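Local coordinates for DPS family dna-binding stress response protein (Thermosynechococcus elongatus, PDB 2C41) that assembles into an antioxidant twelve-subunit shell that binds and oxidises iron and, like many of its family, may bind DNA, at the interface of chains A and B and the interface of chains A and C. Coordinates in Å, arbitrary orientation; residue numbers count along the deposited sequence, not the author numbering. Chains: chain A/B/C, DPS family dna-binding stress response protein.

Contact 1: the interface of chains A and B. Residues chain A 76-78; chain B 24, 27-28, 81, 88-89.
The loop at A:Asp76 and the short 3-10 helix 77-79 of chain A press against helix 6-35, the short helix 80-83 and the loop at B:Pro88 and B:Ser89 of chain B. A:Pro77 is the wedge. Its ring carbon CG sits 3.9 Å from CB of B:Leu27, the two side chains sliding past each other in opposite directions. On the other flank CB of the proline packs against CB of B:Pro88, also at 3.9 Å. The amide of B:Asn28 comes across the proline at about a right angle, ND2 lying 3.3 Å from CG, a van der Waals contact. Beside the wedge, methyl CD2 of B:Leu81 touches CA of A:Ala78 at 3.8 Å. A water ties the backbones together: A:Ala78 N reaches it at 3.0 Å and nearly straight (166° at H). The water O in turn lies 2.7 Å from B:Ser89 O. A chi1 of -62° sets the carboxylate of A:Asp76 alongside the same carbonyl, with CG 3.4 Å from B:Ser89 O. A glycine in place of A:Asp76 would probably lose this packing, leaving B:Ser89 O to A:Pro77 CD and the water, and free the backbone ahead of the proline to turn. The patch belongs to the two-fold dimer interface; in each subunit the 3-10 helix lies in the long connection between helices 41-68 and 95-122 of the four-helix bundle.

Contact 2: the interface of chains A and B. Residues chain A 59-60, 63-64; chain B 30, 33-34, 45.
Helix 41-68 of chain A, from A:Ile59 to A:Glu64, meets the end of helix 6-35 of chain B, with B:His45 joining from that chain's own helix 41-68. A:Asp60 is gripped through one carboxylate oxygen, OD2, by two donors from opposite faces of the carboxylate plane. B:Lys30 NZ makes a salt bridge to OD2 of A:Asp60 at 2.8 Å, the chain folding back at its second and third torsions (chi2 -52°) to bring the amine there. B:Trp34 NE1 donates to OD2 of A:Asp60 at 2.8 Å, fairly straight and close to the indole plane. The indole is clamped: the methyl CB of A:Ala63 lies over one face, 3.5 Å from the centroid of the six-membered ring, and the backbone O of B:Lys30 over the other. CG of A:Glu64 packs against B:Trp34 CD1 at 3.5 Å. Behind the acids, B:His33 and B:His45 lock each other's rotation, each ND1 donating to the other's backbone O. That turns both NE2 atoms towards chain A. B:His33 NE2 meets a water at 2.7 Å (169° at H), which also touches A:Asp60 OD1. A second water lies between B:His45 NE2, at 2.8 Å (173° at H), and A:Glu64 OE1. Two histidines from one subunit and two acids from its neighbour form the Dps ferroxidase centre, where iron is bound and oxidised; the dimer must assemble to complete it.

Contact 3: the interface of chains A and C. Residues chain A 36-39, 41; chain C 148-149, 151.
This is a heterologous contact between two copies of the subunit, not an exact two-fold; it helps close the twelve-subunit shell and probably belongs to one of its three-fold junctions. A:Gly38 N donates to the backbone O of C:Glu148 at 2.8 Å. That oxygen belongs to the last turn of helix 126-149, so the loop of chain A borrows a helix-end acceptor. The glycine has a positive phi of 97°, a conformation that suits a residue without a side chain. C:Glu148 then lays its aliphatic part over A:Phe41: CB stands over one face, 3.8 Å from the ring centroid, and CG passes 3.7 Å from the rim atom CE1. The ring and the carboxylate planes are 44° apart. In C:Glu148 a chi2 of -53° swings the carboxylate off the ring towards the backbone of A:Tyr37, OE2 coming 3.5 Å from its CA. C:Phe149 packs next to it. Its ring is faced by CB of A:Phe41, which lies 4.0 Å from CE1, while CD2 on the opposite rim comes 3.8 Å from CA of A:Pro39. Further along, CD1 of the A:Tyr37 ring meets the methyl CB of C:Ala151 at 3.9 Å. In chain A the site spans the loop joining helices 7-35 and 41-68, including the first residue of the latter; in chain C it takes in the end of helix 126-149 and the start of the C-terminal tail.

Contact 4: the interface of chains A and C. Residues chain A 40, 44, 95-96, 99, 149; chain C 154, 156.
The flat group at work is the carboxylate of C:Asp154, which meets its partners through its oxygens; from the other flat side chain, A:Phe149, it is the backbone O that touches chain C, 3.7 Å from CD2 of C:Leu156. A chi1 of 63° folds the carboxylate of C:Asp154 back so that OD1 accepts from its own chain's C:Leu156 N at 2.7 Å, pinning the turn. OD2 reaches A:Leu40 N through a water. CB of the aspartate packs 3.7 Å from CG2 of A:Val95. The backbone O of C:Asp154 takes the N-H of A:Lys96 at 3.1 Å, straight enough (161° at H), and so caps the first turn of helix 95-122. C:Leu156 is the plug. Its CD1 touches CD1 of A:Ile99 and CG1 of A:Val95, both at 3.8 Å, with CD1 of A:Leu40 at 4.0 Å; CD2 rests 3.9 Å from CB of A:Lys96. An alanine in place of C:Leu156 would probably open a gap among these aliphatic groups and weaken the tail's hold. The C-terminal tail of chain C thus lodges where the loop leading into helix 41-68, the start of helix 95-122 and the end of helix 126-149 of chain A come together.

Contact 1: the interface of chains A and B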
loop_
_atom_site.group_PDB
_atom_site.type_symbol
_atom_site.label_atom_id
_atom_site.label_comp_id
_atom_site.label_asym_id
_atom_site.label_seq_id
_atom_site.Cartn_x
_atom_site.Cartn_y
_atom_site.Cartn_z
ATOM N N ASP A 76 -17.018 -18.959 -27.853
ATOM C CA ASP A 76 -16.608 -20.338 -28.096
ATOM C C ASP A 76 -15.138 -20.326 -28.521
ATOM O O ASP A 76 -14.793 -19.659 -29.493
ATOM C CB ASP A 76 -17.496 -20.943 -29.178
ATOM C CG ASP A 76 -18.969 -21.008 -28.774
ATOM O OD1 ASP A 76 -19.784 -21.462 -29.607
ATOM O OD2 ASP A 76 -19.325 -20.616 -27.640
ATOM N N PRO A 77 -14.251 -21.004 -27.763
ATOM C CA PRO A 77 -12.823 -20.963 -28.151
ATOM C C PRO A 77 -12.517 -21.307 -29.611
ATOM O O PRO A 77 -11.600 -20.715 -30.180
ATOM C CB PRO A 77 -12.172 -21.964 -27.189
ATOM C CG PRO A 77 -13.035 -21.842 -25.945
ATOM C CD PRO A 77 -14.448 -21.765 -26.511
ATOM N N ALA A 78 -13.284 -22.227 -30.202
ATOM C CA ALA A 78 -13.119 -22.604 -31.608
ATOM C C ALA A 78 -13.398 -21.458 -32.590
ATOM O O ALA A 78 -12.941 -21.496 -33.733
ATOM C CB ALA A 78 -13.986 -23.823 -31.941
ATOM N N VAL B 24 -7.615 -23.252 -22.850
ATOM C CA VAL B 24 -9.012 -23.506 -23.213
ATOM C C VAL B 24 -9.956 -23.339 -22.006
ATOM O O VAL B 24 -11.031 -22.746 -22.126
ATOM C CB VAL B 24 -9.189 -24.899 -23.861
ATOM C CG1 VAL B 24 -10.650 -25.135 -24.214
ATOM C CG2 VAL B 24 -8.320 -25.024 -25.114
ATOM N N LEU B 27 -10.433 -19.669 -21.399
ATOM C CA LEU B 27 -11.325 -19.067 -22.388
ATOM C C LEU B 27 -12.773 -19.466 -22.143
ATOM O O LEU B 27 -13.682 -18.639 -22.301
ATOM C CB LEU B 27 -10.871 -19.381 -23.817
ATOM C CG LEU B 27 -9.528 -18.719 -24.204
ATOM C CD1 LEU B 27 -9.040 -19.225 -25.558
ATOM C CD2 LEU B 27 -9.595 -17.186 -24.178
ATOM N N ASN B 28 -12.980 -20.716 -21.735
ATOM C CA ASN B 28 -14.306 -21.177 -21.306
ATOM C C ASN B 28 -14.845 -20.330 -20.160
ATOM O O ASN B 28 -15.996 -19.902 -20.176
ATOM C CB ASN B 28 -14.250 -22.637 -20.847
ATOM C CG ASN B 28 -14.260 -23.627 -22.002
ATOM O OD1 ASN B 28 -14.161 -24.848 -21.792
ATOM N ND2 ASN B 28 -14.381 -23.125 -23.210
ATOM N N LEU B 81 -6.122 -25.912 -29.682
ATOM C CA LEU B 81 -7.272 -26.804 -29.844
ATOM C C LEU B 81 -6.888 -28.188 -30.392
ATOM O O LEU B 81 -7.658 -29.142 -30.301
ATOM C CB LEU B 81 -8.320 -26.144 -30.734
ATOM C CG LEU B 81 -9.512 -25.443 -30.082
ATOM C CD1 LEU B 81 -9.454 -25.297 -28.562
ATOM C CD2 LEU B 81 -9.786 -24.122 -30.787
ATOM N N PRO B 88 -13.671 -27.458 -25.545
ATOM C CA PRO B 88 -13.927 -26.035 -25.722
ATOM C C PRO B 88 -15.437 -25.815 -25.744
ATOM O O PRO B 88 -16.164 -26.580 -26.385
ATOM C CB PRO B 88 -13.312 -25.725 -27.092
ATOM C CG PRO B 88 -13.296 -27.013 -27.808
ATOM C CD PRO B 88 -13.134 -28.085 -26.768
ATOM N N SER B 89 -15.904 -24.809 -25.016
ATOM C CA SER B 89 -17.345 -24.555 -24.914
ATOM C C SER B 89 -17.915 -24.172 -26.271
ATOM O O SER B 89 -17.296 -23.409 -27.022
ATOM C CB SER B 89 -17.638 -23.458 -23.879
ATOM O OG SER B 89 -19.023 -23.381 -23.566
HETATM O O HOH W 1 -15.494 -23.871 -28.977
#

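Contact 2: the interface of chains A and B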
loop_
_atom_site.group_PDB
_atom_site.type_symbol
_atom_site.label_atom_id
_atom_site.label_comp_id
_atom_site.label_asym_id
_atom_site.label_seq_id
_atom_site.Cartn_x
_atom_site.Cartn_y
_atom_site.Cartn_z
ATOM N N ILE A 59 -9.205 -7.610 -24.209
ATOM C CA ILE A 59 -10.107 -8.737 -24.495
ATOM C C ILE A 59 -11.446 -8.556 -23.777
ATOM O O ILE A 59 -12.500 -8.593 -24.408
ATOM C CB ILE A 59 -9.477 -10.107 -24.146
ATOM C CG1 ILE A 59 -8.178 -10.312 -24.936
ATOM C CG2 ILE A 59 -10.482 -11.254 -24.412
ATOM C CD1 ILE A 59 -7.272 -11.427 -24.400
ATOM N N ASP A 60 -11.394 -8.321 -22.467
ATOM C CA ASP A 60 -12.612 -8.167 -21.675
ATOM C C ASP A 60 -13.370 -6.894 -22.055
ATOM O O ASP A 60 -14.599 -6.882 -22.097
ATOM C CB ASP A 60 -12.292 -8.184 -20.174
ATOM C CG ASP A 60 -13.536 -8.370 -19.314
ATOM O OD1 ASP A 60 -13.934 -7.388 -18.661
ATOM O OD2 ASP A 60 -14.112 -9.493 -19.296
ATOM N N ALA A 63 -15.075 -7.533 -25.446
ATOM C CA ALA A 63 -16.115 -8.554 -25.290
ATOM C C ALA A 63 -17.338 -7.987 -24.566
ATOM O O ALA A 63 -18.475 -8.147 -25.013
ATOM C CB ALA A 63 -15.564 -9.763 -24.550
ATOM N N GLU A 64 -17.099 -7.278 -23.466
ATOM C CA GLU A 64 -18.209 -6.738 -22.689
ATOM C C GLU A 64 -18.907 -5.568 -23.398
ATOM O O GLU A 64 -20.091 -5.327 -23.173
ATOM C CB GLU A 64 -17.776 -6.413 -21.253
ATOM C CG GLU A 64 -17.303 -7.699 -20.543
ATOM C CD GLU A 64 -17.376 -7.652 -19.028
ATOM O OE1 GLU A 64 -17.209 -6.562 -18.436
ATOM O OE2 GLU A 64 -17.579 -8.735 -18.434
ATOM N N LYS B 30 -14.089 -17.315 -19.392
ATOM C CA LYS B 30 -14.441 -16.001 -19.917
ATOM C C LYS B 30 -15.813 -16.041 -20.588
ATOM O O LYS B 30 -16.648 -15.149 -20.368
ATOM C CB LYS B 30 -13.344 -15.469 -20.854
ATOM C CG LYS B 30 -12.036 -15.062 -20.129
ATOM C CD LYS B 30 -12.249 -14.090 -18.936
ATOM C CE LYS B 30 -12.866 -12.742 -19.344
ATOM N NZ LYS B 30 -12.593 -11.646 -18.337
ATOM N N HIS B 33 -18.294 -16.069 -17.735
ATOM C CA HIS B 33 -18.239 -14.704 -17.197
ATOM C C HIS B 33 -19.108 -13.750 -18.030
ATOM O O HIS B 33 -19.939 -13.023 -17.484
ATOM C CB HIS B 33 -16.769 -14.233 -17.169
ATOM C CG HIS B 33 -16.557 -12.834 -16.670
ATOM N ND1 HIS B 33 -16.739 -12.477 -15.349
ATOM C CD2 HIS B 33 -16.094 -11.723 -17.297
ATOM C CE1 HIS B 33 -16.433 -11.201 -15.191
ATOM N NE2 HIS B 33 -16.035 -10.720 -16.354
ATOM N N TRP B 34 -18.942 -13.780 -19.352
ATOM C CA TRP B 34 -19.646 -12.844 -20.228
ATOM C C TRP B 34 -21.114 -13.199 -20.444
ATOM O O TRP B 34 -21.964 -12.305 -20.533
ATOM C CB TRP B 34 -18.962 -12.728 -21.594
ATOM C CG TRP B 34 -17.571 -12.212 -21.551
ATOM C CD1 TRP B 34 -17.076 -11.222 -20.734
ATOM C CD2 TRP B 34 -16.480 -12.648 -22.368
ATOM N NE1 TRP B 34 -15.737 -11.025 -20.994
ATOM C CE2 TRP B 34 -15.345 -11.892 -21.988
ATOM C CE3 TRP B 34 -16.350 -13.612 -23.388
ATOM C CZ2 TRP B 34 -14.095 -12.052 -22.607
ATOM C CZ3 TRP B 34 -15.107 -13.790 -23.989
ATOM C CH2 TRP B 34 -13.992 -13.007 -23.601
ATOM N N HIS B 45 -21.041 -13.902 -12.250
ATOM C CA HIS B 45 -20.108 -13.090 -13.047
ATOM C C HIS B 45 -18.764 -13.036 -12.313
ATOM O O HIS B 45 -17.697 -13.252 -12.916
ATOM C CB HIS B 45 -20.704 -11.688 -13.232
ATOM C CG HIS B 45 -19.950 -10.807 -14.181
ATOM N ND1 HIS B 45 -19.832 -11.080 -15.530
ATOM C CD2 HIS B 45 -19.322 -9.624 -13.979
ATOM C CE1 HIS B 45 -19.156 -10.107 -16.114
ATOM N NE2 HIS B 45 -18.831 -9.214 -15.193
HETATM O O HOH W 2 -15.129 -8.224 -16.519
HETATM O O HOH W 3 -17.542 -6.776 -15.779
#

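Contact 3: the interface of chains A and C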
loop_
_atom_site.group_PDB
_atom_site.type_symbol
_atom_site.label_atom_id
_atom_site.label_comp_id
_atom_site.label_asym_id
_atom_site.label_seq_id
_atom_site.Cartn_x
_atom_site.Cartn_y
_atom_site.Cartn_z
ATOM N N THR A 36 11.467 -16.224 -27.096
ATOM C CA THR A 36 12.558 -15.287 -27.359
ATOM C C THR A 36 13.867 -15.817 -26.741
ATOM O O THR A 36 13.852 -16.621 -25.811
ATOM C CB THR A 36 12.188 -13.841 -26.939
ATOM O OG1 THR A 36 13.096 -12.905 -27.547
ATOM C CG2 THR A 36 12.193 -13.695 -25.432
ATOM N N TYR A 37 14.996 -15.399 -27.302
ATOM C CA TYR A 37 16.279 -16.000 -26.966
ATOM C C TYR A 37 17.397 -15.039 -27.341
ATOM O O TYR A 37 17.158 -14.042 -28.028
ATOM C CB TYR A 37 16.447 -17.336 -27.705
ATOM C CG TYR A 37 16.414 -17.217 -29.217
ATOM C CD1 TYR A 37 17.602 -17.132 -29.951
ATOM C CD2 TYR A 37 15.204 -17.192 -29.911
ATOM C CE1 TYR A 37 17.590 -17.009 -31.340
ATOM C CE2 TYR A 37 15.175 -17.069 -31.303
ATOM C CZ TYR A 37 16.368 -16.984 -32.008
ATOM O OH TYR A 37 16.354 -16.869 -33.376
ATOM N N GLY A 38 18.612 -15.347 -26.896
ATOM C CA GLY A 38 19.780 -14.543 -27.243
ATOM C C GLY A 38 20.117 -13.548 -26.146
ATOM O O GLY A 38 19.438 -13.506 -25.114
ATOM N N PRO A 39 21.175 -12.742 -26.360
ATOM C CA PRO A 39 21.680 -11.814 -25.336
ATOM C C PRO A 39 20.712 -10.706 -24.900
ATOM O O PRO A 39 20.995 -10.014 -23.916
ATOM C CB PRO A 39 22.929 -11.202 -25.987
ATOM C CG PRO A 39 23.287 -12.126 -27.113
ATOM C CD PRO A 39 21.989 -12.706 -27.588
ATOM N N PHE A 41 17.643 -11.428 -23.988
ATOM C CA PHE A 41 16.531 -12.227 -23.447
ATOM C C PHE A 41 15.710 -11.516 -22.381
ATOM O O PHE A 41 14.500 -11.420 -22.514
ATOM C CB PHE A 41 16.980 -13.584 -22.883
ATOM C CG PHE A 41 15.835 -14.394 -22.303
ATOM C CD1 PHE A 41 14.953 -15.075 -23.136
ATOM C CD2 PHE A 41 15.619 -14.438 -20.925
ATOM C CE1 PHE A 41 13.878 -15.818 -22.599
ATOM C CE2 PHE A 41 14.551 -15.173 -20.378
ATOM C CZ PHE A 41 13.687 -15.863 -21.220
ATOM N N GLU C 148 19.415 -18.863 -22.118
ATOM C CA GLU C 148 18.898 -18.041 -23.211
ATOM C C GLU C 148 19.886 -16.955 -23.663
ATOM O O GLU C 148 20.026 -16.701 -24.856
ATOM C CB GLU C 148 17.535 -17.438 -22.846
ATOM C CG GLU C 148 16.411 -18.483 -22.676
ATOM C CD GLU C 148 16.285 -19.419 -23.876
ATOM O OE1 GLU C 148 16.054 -20.645 -23.686
ATOM O OE2 GLU C 148 16.434 -18.927 -25.016
ATOM N N PHE C 149 20.590 -16.341 -22.713
ATOM C CA PHE C 149 21.594 -15.319 -23.047
ATOM C C PHE C 149 22.726 -15.848 -23.924
ATOM O O PHE C 149 23.375 -15.077 -24.633
ATOM C CB PHE C 149 22.171 -14.679 -21.773
ATOM C CG PHE C 149 21.301 -13.608 -21.195
ATOM C CD1 PHE C 149 20.262 -13.932 -20.334
ATOM C CD2 PHE C 149 21.512 -12.264 -21.519
ATOM C CE1 PHE C 149 19.440 -12.929 -19.795
ATOM C CE2 PHE C 149 20.700 -11.262 -20.982
ATOM C CZ PHE C 149 19.659 -11.598 -20.120
ATOM N N ALA C 151 22.307 -18.252 -26.282
ATOM C CA ALA C 151 21.787 -18.633 -27.594
ATOM C C ALA C 151 22.193 -17.610 -28.643
ATOM O O ALA C 151 22.362 -16.426 -28.328
ATOM C CB ALA C 151 20.265 -18.781 -27.550
#

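Contact 4: the interface of chains A and C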
loop_
_atom_site.group_PDB
_atom_site.type_symbol
_atom_site.label_atom_id
_atom_site.label_comp_id
_atom_site.label_asym_id
_atom_site.label_seq_id
_atom_site.Cartn_x
_atom_site.Cartn_y
_atom_site.Cartn_z
ATOM N N LEU A 40 19.594 -10.544 -25.609
ATOM C CA LEU A 40 18.581 -9.554 -25.242
ATOM C C LEU A 40 17.436 -10.198 -24.461
ATOM O O LEU A 40 16.388 -9.575 -24.270
ATOM C CB LEU A 40 18.029 -8.844 -26.495
ATOM C CG LEU A 40 19.062 -8.370 -27.523
ATOM C CD1 LEU A 40 18.398 -7.810 -28.777
ATOM C CD2 LEU A 40 20.063 -7.355 -26.942
ATOM N N LEU A 44 13.720 -8.429 -23.730
ATOM C CA LEU A 44 12.635 -8.826 -24.641
ATOM C C LEU A 44 11.560 -9.682 -23.989
ATOM O O LEU A 44 10.376 -9.501 -24.275
ATOM C CB LEU A 44 13.188 -9.518 -25.884
ATOM C CG LEU A 44 13.835 -8.531 -26.855
ATOM C CD1 LEU A 44 14.613 -9.272 -27.894
ATOM C CD2 LEU A 44 12.774 -7.652 -27.490
ATOM N N VAL A 95 14.022 -13.903 -33.302
ATOM C CA VAL A 95 13.507 -12.738 -32.568
ATOM C C VAL A 95 13.147 -11.602 -33.523
ATOM O O VAL A 95 12.089 -10.982 -33.370
ATOM C CB VAL A 95 14.476 -12.256 -31.458
ATOM C CG1 VAL A 95 13.876 -11.066 -30.729
ATOM C CG2 VAL A 95 14.757 -13.394 -30.472
ATOM N N LYS A 96 14.014 -11.331 -34.505
ATOM C CA LYS A 96 13.715 -10.320 -35.524
ATOM C C LYS A 96 12.371 -10.605 -36.205
ATOM O O LYS A 96 11.548 -9.708 -36.363
ATOM C CB LYS A 96 14.830 -10.248 -36.570
ATOM C CG LYS A 96 14.603 -9.192 -37.646
ATOM C CD LYS A 96 15.820 -9.057 -38.538
ATOM C CE LYS A 96 15.561 -8.049 -39.653
ATOM N NZ LYS A 96 16.710 -7.971 -40.587
ATOM N N ILE A 99 9.359 -9.850 -33.935
ATOM C CA ILE A 99 9.138 -8.413 -33.878
ATOM C C ILE A 99 8.474 -7.889 -35.162
ATOM O O ILE A 99 7.515 -7.112 -35.096
ATOM C CB ILE A 99 10.451 -7.666 -33.535
ATOM C CG1 ILE A 99 10.870 -7.990 -32.081
ATOM C CG2 ILE A 99 10.280 -6.157 -33.746
ATOM C CD1 ILE A 99 12.270 -7.526 -31.691
ATOM N N PHE A 149 13.370 -1.557 -32.067
ATOM C CA PHE A 149 14.249 -2.731 -31.979
ATOM C C PHE A 149 14.853 -3.140 -33.325
ATOM O O PHE A 149 15.889 -3.799 -33.365
ATOM C CB PHE A 149 13.508 -3.917 -31.367
ATOM C CG PHE A 149 13.460 -3.887 -29.867
ATOM C CD1 PHE A 149 12.456 -3.193 -29.206
ATOM C CD2 PHE A 149 14.433 -4.536 -29.118
ATOM C CE1 PHE A 149 12.408 -3.170 -27.821
ATOM C CE2 PHE A 149 14.398 -4.513 -27.734
ATOM C CZ PHE A 149 13.394 -3.835 -27.083
ATOM N N ASP C 154 19.574 -14.701 -33.064
ATOM C CA ASP C 154 18.341 -13.949 -32.806
ATOM C C ASP C 154 17.962 -12.983 -33.943
ATOM O O ASP C 154 16.809 -12.553 -34.038
ATOM C CB ASP C 154 18.367 -13.268 -31.423
ATOM C CG ASP C 154 19.466 -12.226 -31.286
ATOM O OD1 ASP C 154 19.696 -11.445 -32.229
ATOM O OD2 ASP C 154 20.094 -12.175 -30.213
ATOM N N LEU C 156 19.098 -9.956 -34.436
ATOM C CA LEU C 156 19.250 -8.556 -34.053
ATOM C C LEU C 156 20.684 -8.225 -33.626
ATOM O O LEU C 156 21.254 -7.235 -34.080
ATOM C CB LEU C 156 18.262 -8.184 -32.938
ATOM C CG LEU C 156 16.752 -8.333 -33.193
ATOM C CD1 LEU C 156 15.973 -8.094 -31.896
ATOM C CD2 LEU C 156 16.236 -7.394 -34.290
HETATM O O HOH W 4 18.433 -11.646 -28.049
#

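The four contacts fall into two pairs; all distances here run between the centres of their C-alpha atoms. Contacts 1 and 2, about 13 Å apart, both use helix 6-35 of chain B and belong to the two-fold dimer. Contacts 3 and 4, about 9 Å apart, lie along what appears to be one seam, where the end of helix 126-149 and the following tail of chain C meet chain A. The pairs are 31 to 35 Å apart. Helix 41-68 of chain A contributes to contacts 2 and 3 and only brushes contact 4. C:Phe149 serves contact 3 and A:Phe149 contact 4, as expected when each subunit both gives and receives a tail.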